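Surface presentation of antigens protein spaK (Salmonella typhimurium, PDB 2FM8) acts as a type III secretion chaperone that stores effectors such as SipA, SopA, SopE and SopE2 in the bacterial cytoplasm and keeps them competent for secretion. Local coordinates at residues L100-H105 against N120-Y125; F83-Q88 against V104-L109. All blocks are in the same frame, centred on the assembly; numbering follows the deposited sequence.

How the interactions relate
Both interactions meet where strand 97-103 runs out into the loop leading to helix 112-132. Interaction 1 packs the end of that strand against the helix, close to the centre of the chain. Interaction 2 lies further out and ties the loop before strand 90-94 to the loop after strand 97-103. Their centres are about 9 Å apart, and they share Val104 and His105. Arg85 N lies 2.8 Å from Leu103 O, a probable hydrogen bond that continues the pairing of the two chain segments. Phe83 of interaction 2 packs against the helix of interaction 1: its CZ lies 3.4 Å from Phe122 N.

Interaction 1: L100-H105 against N120-Y125; sequences LKALVH and NGFYNY
Leu100 and Ala102 lie on a strand that runs roughly antiparallel to the helix carrying Phe122 and Tyr125, with segment axes 156° apart and 10.2 Å from each other at closest approach. The Leu100 and Ala102 side chains leave the strand on the face toward the helix. Phe122 carries most of the contact on the helix side. Its CG is anti to the backbone N (chi1 -168°), and the ring turns its edge to the strand. Leu100 and Phe122 reach toward each other tip to tip, with Leu100 CD2 4.0 Å from Phe122 CZ. The backbone of Leu100 also meets this ring. Its carbonyl O lies in the ring plane at the edge, 3.5 Å from Phe122 CZ. Such an edge approach puts the oxygen near the slightly positive rim of the ring. Ala102 CB lies 4.0 Å from Phe122 CD1, oblique to the ring. One turn further along the helix, Tyr125 adds its CB, 4.2 Å from Leu100 CD2, while its ring leads away from the strand. No hydrogen bond crosses between the segments. The strand's backbone is instead paired within the sheet: Leu100 and Ala102 bond to Ala56 and Ile54 of strand 51-57, and Lys101 to Leu90 of strand 90-94. Ile54 also touches Phe122, and Leu91 touches Leu100, so side chains from the adjacent strands extend the same apolar layer. The contact is a buried helix-on-sheet packing. It joins helix 112-132 to the antiparallel sheet in the alpha+beta fold of this type III secretion chaperone.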
ATOM      1  N   LEU A 100      14.831  -1.355   2.592  1.00 31.80           N
ATOM      2  CA  LEU A 100      14.763  -2.620   3.301  1.00 31.25           C
ATOM      3  C   LEU A 100      15.511  -2.435   4.613  1.00 30.74           C
ATOM      4  O   LEU A 100      16.641  -1.957   4.612  1.00 28.43           O
ATOM      5  CB  LEU A 100      15.430  -3.737   2.488  1.00 31.01           C
ATOM      6  CG  LEU A 100      15.406  -5.139   3.123  1.00 31.23           C
ATOM      7  CD1 LEU A 100      13.935  -5.635   3.188  1.00 30.14           C
ATOM      8  CD2 LEU A 100      16.296  -6.118   2.339  1.00 32.09           C
ATOM      9  N   LYS A 101      14.905  -2.845   5.720  1.00 30.74           N
ATOM     10  CA  LYS A 101      15.457  -2.514   7.046  1.00 31.00           C
ATOM     11  C   LYS A 101      15.354  -3.724   7.962  1.00 30.75           C
ATOM     12  O   LYS A 101      14.320  -4.405   7.984  1.00 30.78           O
ATOM     13  CB  LYS A 101      14.660  -1.393   7.741  1.00 30.87           C
ATOM     14  CG  LYS A 101      14.369  -0.170   6.939  1.00 33.28           C
ATOM     15  CD  LYS A 101      13.757   0.953   7.828  1.00 33.87           C
ATOM     16  CE  LYS A 101      12.332   0.711   8.293  1.00 37.35           C
ATOM     17  NZ  LYS A 101      11.732   1.894   9.148  1.00 37.27           N
ATOM     18  N   ALA A 102      16.398  -3.941   8.742  1.00 29.97           N
ATOM     19  CA  ALA A 102      16.413  -4.940   9.795  1.00 29.94           C
ATOM     20  C   ALA A 102      16.711  -4.253  11.128  1.00 30.19           C
ATOM     21  O   ALA A 102      17.763  -3.603  11.279  1.00 30.63           O
ATOM     22  CB  ALA A 102      17.472  -5.972   9.500  1.00 29.90           C
ATOM     23  N   LEU A 103      15.774  -4.340  12.061  1.00 29.24           N
ATOM     24  CA  LEU A 103      16.028  -3.978  13.432  1.00 29.54           C
ATOM     25  C   LEU A 103      16.631  -5.218  14.032  1.00 29.05           C
ATOM     26  O   LEU A 103      15.943  -6.176  14.301  1.00 28.22           O
ATOM     27  CB  LEU A 103      14.723  -3.598  14.156  1.00 30.03           C
ATOM     28  CG  LEU A 103      14.826  -3.301  15.655  1.00 30.15           C
ATOM     29  CD1 LEU A 103      15.773  -2.164  15.886  1.00 31.27           C
ATOM     30  CD2 LEU A 103      13.469  -2.983  16.234  1.00 30.72           C
ATOM     31  N   VAL A 104      17.936  -5.204  14.230  1.00 29.62           N
ATOM     32  CA  VAL A 104      18.658  -6.412  14.605  1.00 30.11           C
ATOM     33  C   VAL A 104      18.346  -6.870  16.039  1.00 30.46           C
ATOM     34  O   VAL A 104      18.420  -6.080  16.984  1.00 29.87           O
ATOM     35  CB  VAL A 104      20.161  -6.217  14.503  1.00 29.89           C
ATOM     36  CG1 VAL A 104      20.879  -7.524  14.787  1.00 29.53           C
ATOM     37  CG2 VAL A 104      20.554  -5.680  13.116  1.00 31.82           C
ATOM     38  N   HIS A 105      18.057  -8.158  16.190  1.00 30.78           N
ATOM     39  CA  HIS A 105      17.796  -8.717  17.498  1.00 31.47           C
ATOM     40  C   HIS A 105      19.120  -8.739  18.285  1.00 31.87           C
ATOM     41  O   HIS A 105      20.142  -9.059  17.714  1.00 31.89           O
ATOM     42  CB  HIS A 105      17.209 -10.125  17.354  1.00 31.97           C
ATOM     43  CG  HIS A 105      16.668 -10.683  18.639  1.00 31.81           C
ATOM     44  ND1 HIS A 105      17.481 -11.060  19.685  1.00 33.54           N
ATOM     45  CD2 HIS A 105      15.396 -10.896  19.055  1.00 32.03           C
ATOM     46  CE1 HIS A 105      16.732 -11.499  20.686  1.00 34.43           C
ATOM     47  NE2 HIS A 105      15.463 -11.406  20.330  1.00 31.53           N
ATOM     48  N   ASN A 120      25.497 -11.076   6.545  1.00 28.92           N
ATOM     49  CA  ASN A 120      25.476 -11.924   5.359  1.00 28.71           C
ATOM     50  C   ASN A 120      24.046 -12.304   4.993  1.00 29.13           C
ATOM     51  O   ASN A 120      23.698 -12.394   3.812  1.00 29.01           O
ATOM     52  CB  ASN A 120      26.325 -13.164   5.599  1.00 28.79           C
ATOM     53  CG  ASN A 120      27.817 -12.864   5.517  1.00 29.23           C
ATOM     54  OD1 ASN A 120      28.349 -12.609   4.430  1.00 28.82           O
ATOM     55  ND2 ASN A 120      28.486 -12.873   6.652  1.00 27.45           N
ATOM     56  N   GLY A 121      23.218 -12.512   6.018  1.00 28.71           N
ATOM     57  CA  GLY A 121      21.809 -12.771   5.811  1.00 29.20           C
ATOM     58  C   GLY A 121      21.121 -11.573   5.162  1.00 28.82           C
ATOM     59  O   GLY A 121      20.342 -11.723   4.220  1.00 29.99           O
ATOM     60  N   PHE A 122      21.423 -10.385   5.659  1.00 28.28           N
ATOM     61  CA  PHE A 122      20.922  -9.159   5.054  1.00 28.46           C
ATOM     62  C   PHE A 122      21.375  -9.038   3.614  1.00 28.00           C
ATOM     63  O   PHE A 122      20.588  -8.711   2.756  1.00 28.12           O
ATOM     64  CB  PHE A 122      21.312  -7.905   5.832  1.00 28.22           C
ATOM     65  CG  PHE A 122      20.569  -6.679   5.377  1.00 28.34           C
ATOM     66  CD1 PHE A 122      19.385  -6.302   5.986  1.00 29.53           C
ATOM     67  CD2 PHE A 122      21.035  -5.917   4.314  1.00 29.25           C
ATOM     68  CE1 PHE A 122      18.669  -5.187   5.538  1.00 29.88           C
ATOM     69  CE2 PHE A 122      20.340  -4.797   3.878  1.00 29.03           C
ATOM     70  CZ  PHE A 122      19.153  -4.437   4.493  1.00 29.16           C
ATOM     71  N   TYR A 123      22.642  -9.297   3.348  1.00 27.60           N
ATOM     72  CA  TYR A 123      23.125  -9.339   1.958  1.00 27.73           C
ATOM     73  C   TYR A 123      22.264 -10.236   1.054  1.00 27.61           C
ATOM     74  O   TYR A 123      21.893  -9.845  -0.064  1.00 27.92           O
ATOM     75  CB  TYR A 123      24.599  -9.794   1.932  1.00 27.07           C
ATOM     76  CG  TYR A 123      25.223  -9.788   0.567  1.00 26.87           C
ATOM     77  CD1 TYR A 123      25.850  -8.650   0.068  1.00 26.46           C
ATOM     78  CD2 TYR A 123      25.168 -10.913  -0.246  1.00 29.32           C
ATOM     79  CE1 TYR A 123      26.408  -8.635  -1.202  1.00 26.66           C
ATOM     80  CE2 TYR A 123      25.736 -10.904  -1.541  1.00 28.30           C
ATOM     81  CZ  TYR A 123      26.356  -9.761  -2.004  1.00 26.94           C
ATOM     82  OH  TYR A 123      26.928  -9.746  -3.266  1.00 27.60           O
ATOM     83  N   ASN A 124      22.005 -11.467   1.506  1.00 27.72           N
ATOM     84  CA  ASN A 124      21.185 -12.390   0.767  1.00 28.12           C
ATOM     85  C   ASN A 124      19.801 -11.774   0.439  1.00 28.01           C
ATOM     86  O   ASN A 124      19.326 -11.808  -0.708  1.00 26.11           O
ATOM     87  CB  ASN A 124      20.932 -13.654   1.600  1.00 28.88           C
ATOM     88  CG  ASN A 124      22.062 -14.636   1.573  1.00 30.11           C
ATOM     89  OD1 ASN A 124      22.977 -14.568   0.767  1.00 29.98           O
ATOM     90  ND2 ASN A 124      21.987 -15.596   2.483  1.00 34.69           N
ATOM     91  N   TYR A 125      19.157 -11.203   1.445  1.00 28.59           N
ATOM     92  CA  TYR A 125      17.844 -10.584   1.206  1.00 29.38           C
ATOM     93  C   TYR A 125      17.932  -9.356   0.347  1.00 28.82           C
ATOM     94  O   TYR A 125      17.041  -9.094  -0.448  1.00 29.89           O
ATOM     95  CB  TYR A 125      17.133 -10.227   2.500  1.00 32.17           C
ATOM     96  CG  TYR A 125      16.706 -11.407   3.305  1.00 34.03           C
ATOM     97  CD1 TYR A 125      15.633 -12.215   2.922  1.00 38.10           C
ATOM     98  CD2 TYR A 125      17.353 -11.691   4.491  1.00 38.23           C
ATOM     99  CE1 TYR A 125      15.235 -13.300   3.754  1.00 37.60           C
ATOM    100  CE2 TYR A 125      16.987 -12.747   5.282  1.00 38.46           C
ATOM    101  CZ  TYR A 125      15.963 -13.544   4.919  1.00 38.39           C
ATOM    102  OH  TYR A 125      15.687 -14.575   5.807  1.00 42.99           O
TER

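Interaction 2: F83-Q88 against V104-L109; sequences FARGGQ and VHPDFL
Val104 opens the second segment beside Phe83 and Ala84, and its backbone forms a single beta bridge with Ala84. Val104 CA makes a CA-H...O contact with Phe83 O, at 3.5 Å. Val104 CG1 also lies near that oxygen. His105 takes the oxygen as acceptor: His105 N is 2.8 Å from Phe83 O, and the N-H...O angle of 177° is almost straight. The His105 ring bonds forward within its own segment. Its ND1 accepts a hydrogen bond from Asp107 N at 3.0 Å, nearly in the ring plane, which restrains the ring's rotation. Pro106 crosses Arg85 at about a right angle. The Arg85 chain is extended from CG to NE, carrying the guanidinium to the proline. Pro106 CD sits over one guanidinium face, 3.5 Å from Arg85 CZ and offset toward the rim. Arg85 of the second subunit brings its guanidinium close to this one, a pair of like charges. Asp107 continues the short 3-10 turn, and Phe108 then points back to the first segment. Phe83 CB stands over the centre of the Phe108 ring in a CH-pi contact, 3.6 Å from the centroid and 8° off the normal. Phe83 CA also approaches that face, 3.5 Å from Phe108 CE2. Lys114 makes a cation-pi contact with the same ring. The Phe83 ring itself leads away, to Ala118 and Phe122 of the helix. This is a loop-to-loop contact with a single beta bridge, where the chain leaves strand 97-103 of the chaperone's antiparallel sheet, close to the second subunit.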
ATOM      1  N   PHE A  83      17.216 -12.982  12.182  1.00 31.93           N
ATOM      2  CA  PHE A  83      18.094 -12.063  12.948  1.00 32.00           C
ATOM      3  C   PHE A  83      17.441 -10.700  13.267  1.00 31.85           C
ATOM      4  O   PHE A  83      18.051  -9.832  13.907  1.00 32.75           O
ATOM      5  CB  PHE A  83      19.480 -11.891  12.275  1.00 31.08           C
ATOM      6  CG  PHE A  83      19.413 -11.372  10.866  1.00 30.33           C
ATOM      7  CD1 PHE A  83      19.273 -10.017  10.616  1.00 30.73           C
ATOM      8  CD2 PHE A  83      19.453 -12.242   9.788  1.00 30.00           C
ATOM      9  CE1 PHE A  83      19.178  -9.540   9.310  1.00 31.21           C
ATOM     10  CE2 PHE A  83      19.352 -11.766   8.484  1.00 30.18           C
ATOM     11  CZ  PHE A  83      19.223 -10.421   8.251  1.00 30.18           C
ATOM     12  N   ALA A  84      16.195 -10.537  12.847  1.00 31.75           N
ATOM     13  CA  ALA A  84      15.450  -9.317  13.071  1.00 31.80           C
ATOM     14  C   ALA A  84      14.513  -9.463  14.274  1.00 31.84           C
ATOM     15  O   ALA A  84      13.940 -10.534  14.531  1.00 30.82           O
ATOM     16  CB  ALA A  84      14.645  -8.949  11.827  1.00 31.16           C
ATOM     17  N   ARG A  85      14.359  -8.368  15.001  1.00 32.05           N
ATOM     18  CA  ARG A  85      13.340  -8.292  16.028  1.00 32.80           C
ATOM     19  C   ARG A  85      12.009  -8.489  15.358  1.00 32.61           C
ATOM     20  O   ARG A  85      11.775  -7.923  14.323  1.00 33.92           O
ATOM     21  CB  ARG A  85      13.326  -6.924  16.676  1.00 33.54           C
ATOM     22  CG  ARG A  85      14.297  -6.766  17.726  1.00 35.68           C
ATOM     23  CD  ARG A  85      13.823  -5.707  18.643  1.00 38.06           C
ATOM     24  NE  ARG A  85      14.868  -5.306  19.583  1.00 39.61           N
ATOM     25  CZ  ARG A  85      15.069  -5.858  20.780  1.00 41.18           C
ATOM     26  NH1 ARG A  85      14.335  -6.882  21.202  1.00 41.20           N
ATOM     27  NH2 ARG A  85      16.040  -5.388  21.552  1.00 41.91           N
ATOM     28  N   GLY A  86      11.152  -9.309  15.937  1.00 31.89           N
ATOM     29  CA  GLY A  86       9.855  -9.590  15.344  1.00 31.32           C
ATOM     30  C   GLY A  86       9.895 -10.656  14.268  1.00 30.90           C
ATOM     31  O   GLY A  86       8.850 -11.032  13.754  1.00 30.60           O
ATOM     32  N   GLY A  87      11.087 -11.145  13.927  1.00 30.14           N
ATOM     33  CA  GLY A  87      11.225 -12.215  12.940  1.00 29.96           C
ATOM     34  C   GLY A  87      10.945 -11.788  11.506  1.00 29.71           C
ATOM     35  O   GLY A  87      10.681 -12.626  10.649  1.00 27.34           O
ATOM     36  N   GLN A  88      11.049 -10.484  11.242  1.00 29.79           N
ATOM     37  CA  GLN A  88      10.670  -9.944   9.975  1.00 30.61           C
ATOM     38  C   GLN A  88      11.414  -8.660   9.594  1.00 30.04           C
ATOM     39  O   GLN A  88      11.564  -7.750  10.403  1.00 29.34           O
ATOM     40  CB  GLN A  88       9.148  -9.692   9.980  1.00 31.64           C
ATOM     41  CG  GLN A  88       8.486 -10.123   8.738  1.00 32.46           C
ATOM     42  CD  GLN A  88       6.969 -10.089   8.814  1.00 33.47           C
ATOM     43  OE1 GLN A  88       6.318 -11.132   8.956  1.00 36.06           O
ATOM     44  NE2 GLN A  88       6.397  -8.898   8.654  1.00 34.01           N
ATOM     45  N   VAL A 104      17.936  -5.204  14.230  1.00 29.62           N
ATOM     46  CA  VAL A 104      18.658  -6.412  14.605  1.00 30.11           C
ATOM     47  C   VAL A 104      18.346  -6.870  16.039  1.00 30.46           C
ATOM     48  O   VAL A 104      18.420  -6.080  16.984  1.00 29.87           O
ATOM     49  CB  VAL A 104      20.161  -6.217  14.503  1.00 29.89           C
ATOM     50  CG1 VAL A 104      20.879  -7.524  14.787  1.00 29.53           C
ATOM     51  CG2 VAL A 104      20.554  -5.680  13.116  1.00 31.82           C
ATOM     52  N   HIS A 105      18.057  -8.158  16.190  1.00 30.78           N
ATOM     53  CA  HIS A 105      17.796  -8.717  17.498  1.00 31.47           C
ATOM     54  C   HIS A 105      19.120  -8.739  18.285  1.00 31.87           C
ATOM     55  O   HIS A 105      20.142  -9.059  17.714  1.00 31.89           O
ATOM     56  CB  HIS A 105      17.209 -10.125  17.354  1.00 31.97           C
ATOM     57  CG  HIS A 105      16.668 -10.683  18.639  1.00 31.81           C
ATOM     58  ND1 HIS A 105      17.481 -11.060  19.685  1.00 33.54           N
ATOM     59  CD2 HIS A 105      15.396 -10.896  19.055  1.00 32.03           C
ATOM     60  CE1 HIS A 105      16.732 -11.499  20.686  1.00 34.43           C
ATOM     61  NE2 HIS A 105      15.463 -11.406  20.330  1.00 31.53           N
ATOM     62  N   PRO A 106      19.110  -8.365  19.584  1.00 32.38           N
ATOM     63  CA  PRO A 106      20.348  -8.396  20.387  1.00 32.79           C
ATOM     64  C   PRO A 106      21.111  -9.733  20.449  1.00 32.80           C
ATOM     65  O   PRO A 106      22.317  -9.724  20.623  1.00 32.99           O
ATOM     66  CB  PRO A 106      19.880  -7.968  21.786  1.00 33.02           C
ATOM     67  CG  PRO A 106      18.617  -7.261  21.571  1.00 33.30           C
ATOM     68  CD  PRO A 106      17.973  -7.850  20.361  1.00 32.67           C
ATOM     69  N   ASP A 107      20.421 -10.864  20.298  1.00 33.39           N
ATOM     70  CA  ASP A 107      21.067 -12.177  20.138  1.00 33.07           C
ATOM     71  C   ASP A 107      22.110 -12.163  19.041  1.00 33.31           C
ATOM     72  O   ASP A 107      23.029 -12.970  19.068  1.00 33.91           O
ATOM     73  CB  ASP A 107      20.049 -13.247  19.733  1.00 33.67           C
ATOM     74  CG  ASP A 107      19.137 -13.656  20.862  1.00 34.08           C
ATOM     75  OD1 ASP A 107      19.334 -13.223  22.008  1.00 37.67           O
ATOM     76  OD2 ASP A 107      18.217 -14.418  20.586  1.00 34.69           O
ATOM     77  N   PHE A 108      21.952 -11.296  18.047  1.00 32.81           N
ATOM     78  CA  PHE A 108      22.936 -11.213  16.953  1.00 32.87           C
ATOM     79  C   PHE A 108      23.931 -10.087  17.107  1.00 32.90           C
ATOM     80  O   PHE A 108      24.638  -9.727  16.165  1.00 33.30           O
ATOM     81  CB  PHE A 108      22.194 -11.156  15.619  1.00 32.83           C
ATOM     82  CG  PHE A 108      21.536 -12.449  15.281  1.00 31.98           C
ATOM     83  CD1 PHE A 108      22.216 -13.406  14.554  1.00 32.77           C
ATOM     84  CD2 PHE A 108      20.258 -12.739  15.760  1.00 32.71           C
ATOM     85  CE1 PHE A 108      21.617 -14.625  14.266  1.00 35.09           C
ATOM     86  CE2 PHE A 108      19.646 -13.958  15.490  1.00 32.41           C
ATOM     87  CZ  PHE A 108      20.313 -14.902  14.736  1.00 32.63           C
ATOM     88  N   LEU A 109      24.041  -9.565  18.321  1.00 33.21           N
ATOM     89  CA  LEU A 109      24.943  -8.448  18.601  1.00 33.56           C
ATOM     90  C   LEU A 109      26.039  -8.824  19.601  1.00 33.74           C
ATOM     91  O   LEU A 109      26.822  -7.967  19.960  1.00 33.30           O
ATOM     92  CB  LEU A 109      24.141  -7.238  19.130  1.00 33.53           C
ATOM     93  CG  LEU A 109      23.080  -6.682  18.161  1.00 35.17           C
ATOM     94  CD1 LEU A 109      22.159  -5.677  18.808  1.00 35.32           C
ATOM     95  CD2 LEU A 109      23.792  -6.049  16.968  1.00 36.00           C
TER